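Local structure of sialyltransferase 0160 (Photobacterium damselae, 4R84) at residues A[39-51]-A[78-90]. The protein probably transfers sialic acid from a CMP-activated donor to acceptor sugars, as a glycosyltransferase of the GT-B structural group. Numbering follows the deposited sequence.
Sequences DVVETETYQLTPI and AISFDFVAPELKQ
Leu-48 lies alongside Phe-81, both pointing into the domain from the inner face of a two-stranded antiparallel sheet. Leu-48 CB sits over one face of the Phe-81 ring, a CH-pi contact 4.1 Å from the centroid, while Leu-48 CD1 meets Phe-81 CZ at 3.4 Å. Phe-81 holds its CG between the backbone N and the carbonyl carbon (chi1 65°), which swings the ring in beside Leu-48; its flat face suits a broad apolar contact. Farther along, Phe-83 presents its ring edge to Val-40, whose CG1 packs on the small CB of Ala-85 at 3.7 Å.

Between these strands Tyr-46 N to Phe-83 O and Phe-83 N to Tyr-46 O, 2.8 Å each, make a hydrogen-bonded pair. The outer face is mostly polar, with Val-84 the apolar exception: Thr-45 lays its CG2 against the carboxylate of Asp-82, and a water joins Gln-47 NE2 to Asp-82 OD1. Beyond the strand ends, Thr-49 OG1 and Ser-80 OG share a hydrogen bond of 2.7 Å. At the other end Glu-42, in the type II turn from Val-41 to Glu-44, extends its chain beyond CG and accepts Leu-88 N on OE2 (2.8 Å), met from above the carboxylate plane; Arg-196 forms a salt bridge to the same oxygen, probably stabilising its negative charge.

This antiparallel pair, not sequential in the chain, lies in the PKD-like family region, consistent with a beta-sandwich fold. Its apolar face packs on strands 92-101 and 106-125, through Phe-96, Tyr-94 and Leu-113, with Trp-62 edge-to-face with Phe-81.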
loop_
_atom_site.group_PDB
_atom_site.type_symbol
_atom_site.label_atom_id
_atom_site.label_comp_id
_atom_site.label_asym_id
_atom_site.label_seq_id
_atom_site.Cartn_x
_atom_site.Cartn_y
_atom_site.Cartn_z
ATOM N N ASP A 39 7.852 -19.832 13.617
ATOM C CA ASP A 39 7.986 -18.790 14.635
ATOM C C ASP A 39 6.855 -18.939 15.642
ATOM O O ASP A 39 5.712 -19.176 15.259
ATOM C CB ASP A 39 7.940 -17.384 14.013
ATOM C CG ASP A 39 9.182 -17.061 13.202
ATOM O OD1 ASP A 39 10.166 -17.835 13.274
ATOM O OD2 ASP A 39 9.181 -16.021 12.509
ATOM N N VAL A 40 7.175 -18.830 16.928
ATOM C CA VAL A 40 6.146 -18.842 17.960
ATOM C C VAL A 40 6.252 -17.540 18.738
ATOM O O VAL A 40 7.306 -17.206 19.296
ATOM C CB VAL A 40 6.273 -20.070 18.905
ATOM C CG1 VAL A 40 5.043 -20.188 19.820
ATOM C CG2 VAL A 40 6.457 -21.369 18.101
ATOM N N VAL A 41 5.158 -16.782 18.762
ATOM C CA VAL A 41 5.142 -15.525 19.476
ATOM C C VAL A 41 5.183 -15.799 20.969
ATOM O O VAL A 41 4.535 -16.731 21.440
ATOM C CB VAL A 41 3.893 -14.702 19.117
ATOM C CG1 VAL A 41 3.831 -13.432 19.954
ATOM C CG2 VAL A 41 3.938 -14.373 17.630
ATOM N N GLU A 42 5.975 -15.012 21.689
ATOM C CA GLU A 42 6.038 -15.116 23.160
ATOM C C GLU A 42 4.645 -15.245 23.774
ATOM O O GLU A 42 3.741 -14.492 23.429
ATOM C CB GLU A 42 6.747 -13.891 23.750
ATOM C CG GLU A 42 8.221 -13.816 23.431
ATOM C CD GLU A 42 8.947 -12.671 24.116
ATOM O OE1 GLU A 42 8.312 -11.685 24.575
ATOM O OE2 GLU A 42 10.184 -12.765 24.214
ATOM N N THR A 43 4.522 -16.198 24.697
ATOM C CA THR A 43 3.304 -16.578 25.438
ATOM C C THR A 43 2.296 -17.410 24.637
ATOM O O THR A 43 1.367 -17.965 25.224
ATOM C CB THR A 43 2.528 -15.350 26.043
ATOM O OG1 THR A 43 1.743 -14.712 25.034
ATOM C CG2 THR A 43 3.470 -14.350 26.721
ATOM N N GLU A 44 2.485 -17.551 23.329
ATOM C CA GLU A 44 1.565 -18.363 22.532
ATOM C C GLU A 44 2.007 -19.831 22.503
ATOM O O GLU A 44 3.136 -20.159 22.862
ATOM C CB GLU A 44 1.436 -17.779 21.107
ATOM C CG GLU A 44 0.873 -16.352 21.119
ATOM C CD GLU A 44 0.395 -15.860 19.765
ATOM O OE1 GLU A 44 0.589 -16.564 18.755
ATOM O OE2 GLU A 44 -0.193 -14.756 19.721
ATOM N N THR A 45 1.102 -20.710 22.084
ATOM C CA THR A 45 1.320 -22.151 22.134
ATOM C C THR A 45 1.508 -22.741 20.728
ATOM O O THR A 45 0.832 -22.347 19.773
ATOM C CB THR A 45 0.141 -22.844 22.849
ATOM O OG1 THR A 45 0.055 -22.372 24.203
ATOM C CG2 THR A 45 0.309 -24.370 22.857
ATOM N N TYR A 46 2.469 -23.647 20.608
ATOM C CA TYR A 46 2.675 -24.418 19.393
ATOM C C TYR A 46 2.626 -25.899 19.759
ATOM O O TYR A 46 3.245 -26.300 20.740
ATOM C CB TYR A 46 4.008 -24.051 18.739
ATOM C CG TYR A 46 4.242 -24.721 17.403
ATOM C CD1 TYR A 46 4.748 -26.022 17.332
ATOM C CD2 TYR A 46 3.975 -24.052 16.211
ATOM C CE1 TYR A 46 4.961 -26.638 16.103
ATOM C CE2 TYR A 46 4.188 -24.659 14.989
ATOM C CZ TYR A 46 4.680 -25.944 14.937
ATOM O OH TYR A 46 4.891 -26.535 13.708
ATOM N N GLN A 47 1.874 -26.705 19.015
ATOM C CA GLN A 47 1.802 -28.138 19.332
ATOM C C GLN A 47 2.875 -28.936 18.604
ATOM O O GLN A 47 2.832 -29.068 17.382
ATOM C CB GLN A 47 0.438 -28.735 18.980
ATOM C CG GLN A 47 0.313 -30.185 19.475
ATOM C CD GLN A 47 -0.920 -30.907 18.959
ATOM O OE1 GLN A 47 -1.218 -30.884 17.766
ATOM N NE2 GLN A 47 -1.637 -31.563 19.860
ATOM N N LEU A 48 3.838 -29.472 19.345
ATOM C CA LEU A 48 4.806 -30.369 18.725
ATOM C C LEU A 48 4.156 -31.731 18.468
ATOM O O LEU A 48 3.516 -32.318 19.353
ATOM C CB LEU A 48 6.060 -30.505 19.588
ATOM C CG LEU A 48 6.948 -29.257 19.523
ATOM C CD1 LEU A 48 7.878 -29.189 20.710
ATOM C CD2 LEU A 48 7.729 -29.160 18.217
ATOM N N THR A 49 4.344 -32.238 17.254
ATOM C CA THR A 49 3.694 -33.472 16.832
ATOM C C THR A 49 4.494 -34.076 15.679
ATOM O O THR A 49 5.179 -33.353 14.953
ATOM C CB THR A 49 2.234 -33.211 16.395
ATOM O OG1 THR A 49 1.538 -34.449 16.218
ATOM C CG2 THR A 49 2.197 -32.413 15.103
ATOM N N PRO A 50 4.446 -35.407 15.525
ATOM C CA PRO A 50 5.121 -35.968 14.351
ATOM C C PRO A 50 4.473 -35.505 13.055
ATOM O O PRO A 50 3.256 -35.339 13.005
ATOM C CB PRO A 50 4.954 -37.483 14.538
ATOM C CG PRO A 50 4.727 -37.659 16.031
ATOM C CD PRO A 50 3.939 -36.451 16.434
ATOM N N ILE A 51 5.286 -35.279 12.031
ATOM C CA ILE A 51 4.796 -34.879 10.722
ATOM C C ILE A 51 4.546 -36.092 9.830
ATOM O O ILE A 51 5.468 -36.866 9.569
ATOM C CB ILE A 51 5.781 -33.934 10.014
ATOM C CG1 ILE A 51 5.967 -32.658 10.830
ATOM C CG2 ILE A 51 5.292 -33.622 8.604
ATOM C CD1 ILE A 51 4.662 -32.066 11.322
ATOM N N ALA A 78 5.307 -38.452 25.176
ATOM C CA ALA A 78 4.060 -38.019 24.558
ATOM C C ALA A 78 4.192 -38.111 23.045
ATOM O O ALA A 78 5.299 -38.062 22.513
ATOM C CB ALA A 78 3.709 -36.604 24.979
ATOM N N ILE A 79 3.071 -38.261 22.349
ATOM C CA ILE A 79 3.104 -38.194 20.902
ATOM C C ILE A 79 3.039 -36.733 20.490
ATOM O O ILE A 79 3.888 -36.251 19.750
ATOM C CB ILE A 79 1.947 -38.967 20.244
ATOM C CG1 ILE A 79 2.008 -40.449 20.623
ATOM C CG2 ILE A 79 2.015 -38.832 18.736
ATOM C CD1 ILE A 79 3.340 -41.100 20.317
ATOM N N SER A 80 2.020 -36.040 20.986
ATOM C CA SER A 80 1.883 -34.606 20.757
ATOM C C SER A 80 1.885 -33.901 22.097
ATOM O O SER A 80 1.330 -34.411 23.069
ATOM C CB SER A 80 0.595 -34.297 19.995
ATOM O OG SER A 80 0.590 -34.919 18.722
ATOM N N PHE A 81 2.498 -32.724 22.160
ATOM C CA PHE A 81 2.463 -31.943 23.391
ATOM C C PHE A 81 2.631 -30.470 23.089
ATOM O O PHE A 81 3.032 -30.087 21.985
ATOM C CB PHE A 81 3.541 -32.389 24.386
ATOM C CG PHE A 81 4.942 -32.151 23.916
ATOM C CD1 PHE A 81 5.582 -33.078 23.108
ATOM C CD2 PHE A 81 5.610 -30.982 24.254
ATOM C CE1 PHE A 81 6.870 -32.856 22.662
ATOM C CE2 PHE A 81 6.895 -30.753 23.814
ATOM C CZ PHE A 81 7.529 -31.699 23.010
ATOM N N ASP A 82 2.336 -29.645 24.084
ATOM C CA ASP A 82 2.368 -28.201 23.872
ATOM C C ASP A 82 3.687 -27.562 24.268
ATOM O O ASP A 82 4.215 -27.800 25.353
ATOM C CB ASP A 82 1.244 -27.517 24.652
ATOM C CG ASP A 82 -0.126 -27.722 24.027
ATOM O OD1 ASP A 82 -0.217 -28.240 22.891
ATOM O OD2 ASP A 82 -1.123 -27.336 24.677
ATOM N N PHE A 83 4.200 -26.743 23.354
ATOM C CA PHE A 83 5.300 -25.831 23.611
ATOM C C PHE A 83 4.684 -24.458 23.868
ATOM O O PHE A 83 4.015 -23.901 22.987
ATOM C CB PHE A 83 6.256 -25.801 22.408
ATOM C CG PHE A 83 7.343 -24.755 22.486
ATOM C CD1 PHE A 83 8.576 -25.055 23.042
ATOM C CD2 PHE A 83 7.149 -23.481 21.945
ATOM C CE1 PHE A 83 9.585 -24.098 23.086
ATOM C CE2 PHE A 83 8.148 -22.519 21.997
ATOM C CZ PHE A 83 9.368 -22.829 22.558
ATOM N N VAL A 84 4.886 -23.929 25.073
ATOM C CA VAL A 84 4.463 -22.568 25.392
ATOM C C VAL A 84 5.663 -21.642 25.326
ATOM O O VAL A 84 6.620 -21.815 26.081
ATOM C CB VAL A 84 3.840 -22.461 26.790
ATOM C CG1 VAL A 84 3.384 -21.021 27.062
ATOM C CG2 VAL A 84 2.683 -23.439 26.930
ATOM N N ALA A 85 5.639 -20.688 24.396
ATOM C CA ALA A 85 6.770 -19.787 24.211
ATOM C C ALA A 85 6.990 -18.890 25.420
ATOM O O ALA A 85 6.089 -18.155 25.825
ATOM C CB ALA A 85 6.575 -18.927 22.951
ATOM N N PRO A 86 8.201 -18.926 25.988
ATOM C CA PRO A 86 8.554 -18.076 27.127
ATOM C C PRO A 86 8.747 -16.627 26.723
ATOM O O PRO A 86 8.893 -16.337 25.519
ATOM C CB PRO A 86 9.879 -18.671 27.614
ATOM C CG PRO A 86 10.452 -19.326 26.422
ATOM C CD PRO A 86 9.287 -19.860 25.640
ATOM N N GLU A 87 8.765 -15.739 27.713
ATOM C CA GLU A 87 9.106 -14.337 27.493
ATOM C C GLU A 87 10.602 -14.153 27.712
ATOM O O GLU A 87 11.124 -14.428 28.791
ATOM C CB GLU A 87 8.288 -13.417 28.410
ATOM C CG GLU A 87 6.823 -13.384 28.019
ATOM C CD GLU A 87 5.932 -12.799 29.088
ATOM O OE1 GLU A 87 6.036 -13.207 30.258
ATOM O OE2 GLU A 87 5.122 -11.929 28.750
ATOM N N LEU A 88 11.284 -13.710 26.657
ATOM C CA LEU A 88 12.736 -13.702 26.597
ATOM C C LEU A 88 13.272 -12.291 26.421
ATOM O O LEU A 88 12.515 -11.373 26.135
ATOM C CB LEU A 88 13.209 -14.579 25.441
ATOM C CG LEU A 88 12.754 -16.033 25.452
ATOM C CD1 LEU A 88 13.190 -16.718 24.166
ATOM C CD2 LEU A 88 13.304 -16.767 26.673
ATOM N N LYS A 89 14.588 -12.142 26.547
ATOM C CA LYS A 89 15.226 -10.850 26.346
ATOM C C LYS A 89 15.525 -10.674 24.853
ATOM O O LYS A 89 15.731 -9.561 24.375
ATOM C CB LYS A 89 16.529 -10.784 27.138
ATOM C CG LYS A 89 16.365 -10.832 28.647
ATOM C CD LYS A 89 17.700 -10.594 29.341
ATOM C CE LYS A 89 17.563 -10.641 30.856
ATOM N NZ LYS A 89 17.382 -12.044 31.335
ATOM N N GLN A 90 15.527 -11.784 24.124
ATOM C CA GLN A 90 15.783 -11.776 22.677
ATOM C C GLN A 90 15.252 -13.068 22.084
ATOM O O GLN A 90 14.989 -14.026 22.807
ATOM C CB GLN A 90 17.273 -11.642 22.340
ATOM C CG GLN A 90 18.114 -12.815 22.816
ATOM C CD GLN A 90 19.599 -12.645 22.537
ATOM O OE1 GLN A 90 20.026 -11.652 21.955
ATOM N NE2 GLN A 90 20.389 -13.643 22.925
HETATM O O HOH W 1 -1.043 -30.824 22.765
#